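Local coordinates for mandelate racemase/muconate lactonizing enzyme-like protein (Roseovarius sp. TM1035, PDB 3RCY), which is probably an isomerase or related enzyme of the magnesium-dependent mandelate racemase/muconate lactonizing enzyme family, within the enolase superfamily, its exact substrate not established, at residues I126-Y131 with I332-S337; Y162-F167 with K203-L207. All blocks are in the same frame, centred on the assembly; numbering follows the deposited sequence.

Interaction 1. Residues I126-Y131 with I332-S337; sequences IRAYTY and ILMCES
Tyr129 lies over Glu336, with Met334 beside it. The CA of Glu336 sits over one face of the ring, offset toward the rim, in a CH-pi contact 3.8 Å from the ring centroid. The phenol end runs on along the glutamate chain, where CB and CG of Glu336 both pack on CZ of Tyr129. The ring and carboxylate planes are 24° apart. The tyrosine CG stands between its backbone N and carbonyl carbon (chi1 80°), and this turns the ring over Glu336. Met334 crosses the ring at about a right angle in an oblique Met-aromatic contact, its SD 3.4 Å from CD1 of Tyr129. The methionine chain then bends at chi3 (77°). This bend lays CE of Met334 over the centre of one guanidinium face of Arg127, 3.6 Å from CZ. The two side chains run side by side, pointing the same way. A water in the plane of the guanidinium links Arg127 NH1 to the carbonyl oxygen of Leu333. Arg127 NE bonds to Thr163 OG1, and NH2 pairs with Asp205 OD2. On the other side of the sheet, Ile126 CG2 packs against Cys335 SG at 3.8 Å, near helix 316-327.

The strands pair in parallel. Cys335 N bonds to Arg127 O at 2.8 Å, Tyr129 N to Cys335 O at 3.1 Å, and Ser337 N to Tyr129 O at 2.9 Å. This joins the first and last strands of the barrel. A second water bridges Tyr131 N and Ser337 O.

Lys166 NZ bonds to Tyr129 OH and forms a salt bridge with Glu336 OE2, while OE1 takes the backbone N of Leu312. Both oxygens of the buried carboxylate are thus gripped, and the same amine is tied to the phenol.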
loop_
_atom_site.group_PDB
_atom_site.type_symbol
_atom_site.label_atom_id
_atom_site.label_comp_id
_atom_site.label_asym_id
_atom_site.label_seq_id
_atom_site.Cartn_x
_atom_site.Cartn_y
_atom_site.Cartn_z
ATOM N N ILE A 126 1.437 -32.443 -24.418
ATOM C CA ILE A 126 0.689 -31.342 -23.824
ATOM C C ILE A 126 -0.598 -31.876 -23.192
ATOM O O ILE A 126 -1.385 -32.561 -23.843
ATOM C CB ILE A 126 0.369 -30.261 -24.885
ATOM C CG1 ILE A 126 1.674 -29.708 -25.490
ATOM C CG2 ILE A 126 -0.500 -29.154 -24.291
ATOM C CD1 ILE A 126 1.520 -29.104 -26.897
ATOM N N ARG A 127 -0.794 -31.575 -21.916
ATOM C CA ARG A 127 -2.003 -31.965 -21.204
ATOM C C ARG A 127 -3.224 -31.286 -21.826
ATOM O O ARG A 127 -3.226 -30.069 -22.024
ATOM C CB ARG A 127 -1.871 -31.579 -19.738
ATOM C CG ARG A 127 -2.931 -32.147 -18.842
ATOM C CD ARG A 127 -2.630 -31.792 -17.388
ATOM N NE ARG A 127 -3.726 -32.205 -16.522
ATOM C CZ ARG A 127 -3.896 -31.809 -15.266
ATOM N NH1 ARG A 127 -3.043 -30.960 -14.703
ATOM N NH2 ARG A 127 -4.936 -32.258 -14.575
ATOM N N ALA A 128 -4.247 -32.077 -22.146
ATOM C CA ALA A 128 -5.477 -31.552 -22.738
ATOM C C ALA A 128 -6.644 -31.641 -21.767
ATOM O O ALA A 128 -6.632 -32.449 -20.831
ATOM C CB ALA A 128 -5.820 -32.311 -24.035
ATOM N N TYR A 129 -7.657 -30.814 -21.993
ATOM C CA TYR A 129 -8.928 -30.978 -21.288
ATOM C C TYR A 129 -10.099 -30.670 -22.212
ATOM O O TYR A 129 -9.921 -30.096 -23.290
ATOM C CB TYR A 129 -8.987 -30.100 -20.032
ATOM C CG TYR A 129 -9.332 -28.630 -20.245
ATOM C CD1 TYR A 129 -8.323 -27.679 -20.391
ATOM C CD2 TYR A 129 -10.665 -28.185 -20.250
ATOM C CE1 TYR A 129 -8.617 -26.335 -20.553
ATOM C CE2 TYR A 129 -10.974 -26.832 -20.416
ATOM C CZ TYR A 129 -9.938 -25.912 -20.564
ATOM O OH TYR A 129 -10.205 -24.577 -20.725
ATOM N N THR A 130 -11.297 -31.014 -21.763
ATOM C CA THR A 130 -12.506 -30.706 -22.516
ATOM C C THR A 130 -13.633 -30.282 -21.581
ATOM O O THR A 130 -13.617 -30.626 -20.395
ATOM C CB THR A 130 -12.938 -31.922 -23.405
ATOM O OG1 THR A 130 -14.127 -31.603 -24.139
ATOM C CG2 THR A 130 -13.173 -33.167 -22.574
ATOM N N TYR A 131 -14.587 -29.514 -22.107
ATOM C CA TYR A 131 -15.893 -29.368 -21.476
ATOM C C TYR A 131 -16.552 -30.737 -21.384
ATOM O O TYR A 131 -16.248 -31.635 -22.173
ATOM C CB TYR A 131 -16.819 -28.501 -22.328
ATOM C CG TYR A 131 -16.883 -27.035 -21.995
ATOM C CD1 TYR A 131 -16.520 -26.080 -22.954
ATOM C CD2 TYR A 131 -17.330 -26.591 -20.751
ATOM C CE1 TYR A 131 -16.588 -24.722 -22.685
ATOM C CE2 TYR A 131 -17.406 -25.222 -20.463
ATOM C CZ TYR A 131 -17.028 -24.294 -21.443
ATOM O OH TYR A 131 -17.078 -22.934 -21.198
ATOM N N ILE A 332 3.250 -24.083 -19.284
ATOM C CA ILE A 332 1.961 -24.573 -19.795
ATOM C C ILE A 332 1.248 -25.352 -18.700
ATOM O O ILE A 332 1.862 -26.190 -18.034
ATOM C CB ILE A 332 2.126 -25.483 -21.063
ATOM C CG1 ILE A 332 0.762 -25.909 -21.634
ATOM C CG2 ILE A 332 2.942 -26.742 -20.746
ATOM C CD1 ILE A 332 -0.125 -24.756 -22.097
ATOM N N LEU A 333 -0.044 -25.086 -18.514
ATOM C CA LEU A 333 -0.874 -25.917 -17.639
ATOM C C LEU A 333 -1.586 -26.994 -18.464
ATOM O O LEU A 333 -1.324 -28.181 -18.295
ATOM C CB LEU A 333 -1.889 -25.067 -16.855
ATOM C CG LEU A 333 -2.936 -25.776 -15.976
ATOM C CD1 LEU A 333 -2.322 -26.795 -14.976
ATOM C CD2 LEU A 333 -3.739 -24.730 -15.243
ATOM N N MET A 334 -2.482 -26.574 -19.356
ATOM C CA MET A 334 -3.216 -27.501 -20.218
ATOM C C MET A 334 -3.855 -26.764 -21.402
ATOM O O MET A 334 -3.971 -25.534 -21.373
ATOM C CB MET A 334 -4.278 -28.271 -19.411
ATOM C CG MET A 334 -5.296 -27.386 -18.677
ATOM S SD MET A 334 -6.461 -28.329 -17.663
ATOM C CE MET A 334 -5.469 -28.745 -16.226
ATOM N N CYS A 335 -4.246 -27.511 -22.437
ATOM C CA CYS A 335 -4.899 -26.938 -23.620
ATOM C C CYS A 335 -6.340 -27.392 -23.736
ATOM O O CYS A 335 -6.614 -28.589 -23.847
ATOM C CB CYS A 335 -4.154 -27.320 -24.905
ATOM S SG CYS A 335 -2.735 -26.288 -25.247
ATOM N N GLU A 336 -7.259 -26.431 -23.722
ATOM C CA GLU A 336 -8.673 -26.691 -24.008
ATOM C C GLU A 336 -8.796 -27.320 -25.394
ATOM O O GLU A 336 -8.129 -26.891 -26.325
ATOM C CB GLU A 336 -9.457 -25.371 -23.949
ATOM C CG GLU A 336 -10.973 -25.512 -23.898
ATOM C CD GLU A 336 -11.670 -24.231 -23.422
ATOM O OE1 GLU A 336 -11.042 -23.148 -23.441
ATOM O OE2 GLU A 336 -12.857 -24.309 -23.023
ATOM N N SER A 337 -9.653 -28.334 -25.515
ATOM C CA SER A 337 -9.836 -29.062 -26.765
ATOM C C SER A 337 -11.304 -29.426 -26.990
ATOM O O SER A 337 -12.080 -29.581 -26.037
ATOM C CB SER A 337 -8.962 -30.327 -26.785
ATOM O OG SER A 337 -7.607 -30.021 -26.467
HETATM O O HOH W 1 -0.386 -29.649 -15.777
HETATM O O HOH W 2 -14.199 -28.427 -24.854
#

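Interaction 2. Residues Y162-F167 with K203-L207; sequences YTAVKF and KADLL
The Phe167 ring has the carbonyl oxygen of Leu207 over one face, offset toward the rim. At its edge, in plane, lies CG of Leu206, 4.0 Å from CE1 of Phe167. With chi1 at 52° the ring leans back over its own backbone, and this brings it over the Leu207 carbonyl. Leu207 O also takes a weak hydrogen bond from Phe167 N at 3.3 Å. Toward the start of the pair the bonds are shorter: Asp205 N reaches Thr163 O at 2.9 Å, and Leu207 N reaches Val165 O at 2.8 Å. Val165 N donates to Asp205 O between them. Leu207 packs its CD1 on Ala164 CB at 3.9 Å, on the face that also carries Asp205 and Lys166. Its CB meets CB of Lys166, and the two side chains cross at about a right angle.

The strands are parallel neighbours, 25° apart, joined through helix 183-200 as a beta-alpha-beta crossover of the barrel. Phe167 and Leu206 face that helix, at Ile196. Val165 and Ala204 lie against helix 147-159. The Ala164 and Leu207 side packs on Tyr129 of strand 126-131 and on Met334, toward the barrel interior.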
loop_
_atom_site.group_PDB
_atom_site.type_symbol
_atom_site.label_atom_id
_atom_site.label_comp_id
_atom_site.label_asym_id
_atom_site.label_seq_id
_atom_site.Cartn_x
_atom_site.Cartn_y
_atom_site.Cartn_z
ATOM N N TYR A 162 -8.690 -38.293 -20.353
ATOM C CA TYR A 162 -8.661 -36.897 -19.897
ATOM C C TYR A 162 -8.348 -36.806 -18.407
ATOM O O TYR A 162 -8.871 -37.591 -17.603
ATOM C CB TYR A 162 -9.960 -36.161 -20.222
ATOM C CG TYR A 162 -10.070 -35.811 -21.683
ATOM C CD1 TYR A 162 -9.457 -34.666 -22.193
ATOM C CD2 TYR A 162 -10.773 -36.634 -22.562
ATOM C CE1 TYR A 162 -9.544 -34.343 -23.543
ATOM C CE2 TYR A 162 -10.862 -36.326 -23.912
ATOM C CZ TYR A 162 -10.247 -35.180 -24.394
ATOM O OH TYR A 162 -10.337 -34.883 -25.733
ATOM N N THR A 163 -7.468 -35.867 -18.061
ATOM C CA THR A 163 -7.026 -35.664 -16.683
ATOM C C THR A 163 -7.647 -34.407 -16.061
ATOM O O THR A 163 -7.278 -33.992 -14.958
ATOM C CB THR A 163 -5.485 -35.571 -16.603
ATOM O OG1 THR A 163 -5.032 -34.443 -17.355
ATOM C CG2 THR A 163 -4.833 -36.854 -17.140
ATOM N N ALA A 164 -8.581 -33.793 -16.784
ATOM C CA ALA A 164 -9.294 -32.618 -16.295
ATOM C C ALA A 164 -10.539 -32.410 -17.142
ATOM O O ALA A 164 -10.524 -32.663 -18.356
ATOM C CB ALA A 164 -8.388 -31.364 -16.327
ATOM N N VAL A 165 -11.616 -31.978 -16.491
ATOM C CA VAL A 165 -12.897 -31.758 -17.156
ATOM C C VAL A 165 -13.509 -30.447 -16.697
ATOM O O VAL A 165 -13.374 -30.072 -15.530
ATOM C CB VAL A 165 -13.898 -32.925 -16.927
ATOM C CG1 VAL A 165 -13.370 -34.221 -17.535
ATOM C CG2 VAL A 165 -14.230 -33.124 -15.439
ATOM N N LYS A 166 -14.186 -29.763 -17.625
ATOM C CA LYS A 166 -14.764 -28.445 -17.361
ATOM C C LYS A 166 -16.282 -28.437 -17.529
ATOM O O LYS A 166 -16.833 -29.175 -18.355
ATOM C CB LYS A 166 -14.119 -27.385 -18.266
ATOM C CG LYS A 166 -14.467 -25.940 -17.869
ATOM C CD LYS A 166 -13.402 -24.957 -18.343
ATOM C CE LYS A 166 -13.741 -24.370 -19.714
ATOM N NZ LYS A 166 -12.693 -23.382 -20.117
ATOM N N PHE A 167 -16.939 -27.606 -16.723
ATOM C CA PHE A 167 -18.399 -27.514 -16.670
ATOM C C PHE A 167 -18.785 -26.205 -15.983
ATOM O O PHE A 167 -18.031 -25.692 -15.141
ATOM C CB PHE A 167 -18.990 -28.717 -15.908
ATOM C CG PHE A 167 -18.368 -28.943 -14.549
ATOM C CD1 PHE A 167 -17.155 -29.634 -14.422
ATOM C CD2 PHE A 167 -18.976 -28.439 -13.401
ATOM C CE1 PHE A 167 -16.562 -29.817 -13.166
ATOM C CE2 PHE A 167 -18.406 -28.618 -12.147
ATOM C CZ PHE A 167 -17.194 -29.309 -12.024
ATOM N N LYS A 203 -8.585 -39.214 -10.414
ATOM C CA LYS A 203 -8.115 -39.441 -11.782
ATOM C C LYS A 203 -8.160 -38.175 -12.645
ATOM O O LYS A 203 -7.509 -38.111 -13.690
ATOM C CB LYS A 203 -8.895 -40.570 -12.458
ATOM C CG LYS A 203 -8.725 -41.942 -11.806
ATOM C CD LYS A 203 -9.592 -42.978 -12.519
ATOM C CE LYS A 203 -9.277 -44.393 -12.058
ATOM N NZ LYS A 203 -9.918 -45.412 -12.953
ATOM N N ALA A 204 -8.934 -37.179 -12.220
ATOM C CA ALA A 204 -9.055 -35.939 -12.989
ATOM C C ALA A 204 -9.287 -34.735 -12.097
ATOM O O ALA A 204 -9.832 -34.861 -10.995
ATOM C CB ALA A 204 -10.169 -36.048 -14.008
ATOM N N ASP A 205 -8.864 -33.573 -12.582
ATOM C CA ASP A 205 -9.198 -32.304 -11.940
ATOM C C ASP A 205 -10.548 -31.771 -12.397
ATOM O O ASP A 205 -10.986 -32.047 -13.513
ATOM C CB ASP A 205 -8.105 -31.270 -12.205
ATOM C CG ASP A 205 -6.862 -31.539 -11.389
ATOM O OD1 ASP A 205 -6.912 -31.365 -10.144
ATOM O OD2 ASP A 205 -5.845 -31.939 -11.997
ATOM N N LEU A 206 -11.200 -31.028 -11.508
ATOM C CA LEU A 206 -12.437 -30.324 -11.817
ATOM C C LEU A 206 -12.099 -28.885 -12.182
ATOM O O LEU A 206 -11.427 -28.180 -11.419
ATOM C CB LEU A 206 -13.373 -30.344 -10.604
ATOM C CG LEU A 206 -14.344 -31.504 -10.361
ATOM C CD1 LEU A 206 -13.691 -32.868 -10.497
ATOM C CD2 LEU A 206 -15.001 -31.338 -8.981
ATOM N N LEU A 207 -12.552 -28.458 -13.357
ATOM C CA LEU A 207 -12.362 -27.081 -13.797
ATOM C C LEU A 207 -13.724 -26.403 -13.767
ATOM O O LEU A 207 -14.630 -26.795 -14.505
ATOM C CB LEU A 207 -11.756 -27.036 -15.205
ATOM C CG LEU A 207 -10.537 -27.943 -15.444
ATOM C CD1 LEU A 207 -10.208 -28.013 -16.911
ATOM C CD2 LEU A 207 -9.311 -27.476 -14.657
#

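How the interactions relate
Strand 126-131 pairs with 335-336 in interaction 1 and also with strand 164-167 of interaction 2. The two centres are 9 Å apart. Arg127 is the main polar link. Its NE lies 2.7 Å from Thr163 OG1, a probable hydrogen bond, and its NH2 forms a 2.8 Å salt bridge with Asp205 OD2. Nearer the middle of the strands, Tyr129 CD2 packs on Leu207 CD1 at 3.4 Å. At the other end, Lys166 also pairs with Glu235, a magnesium ligand. The side chains of Lys166 and Tyr131 each come within about 4 Å of the magnesium ion. This end is probably the active site, as in other members of the superfamily. Both contacts also touch the second subunit.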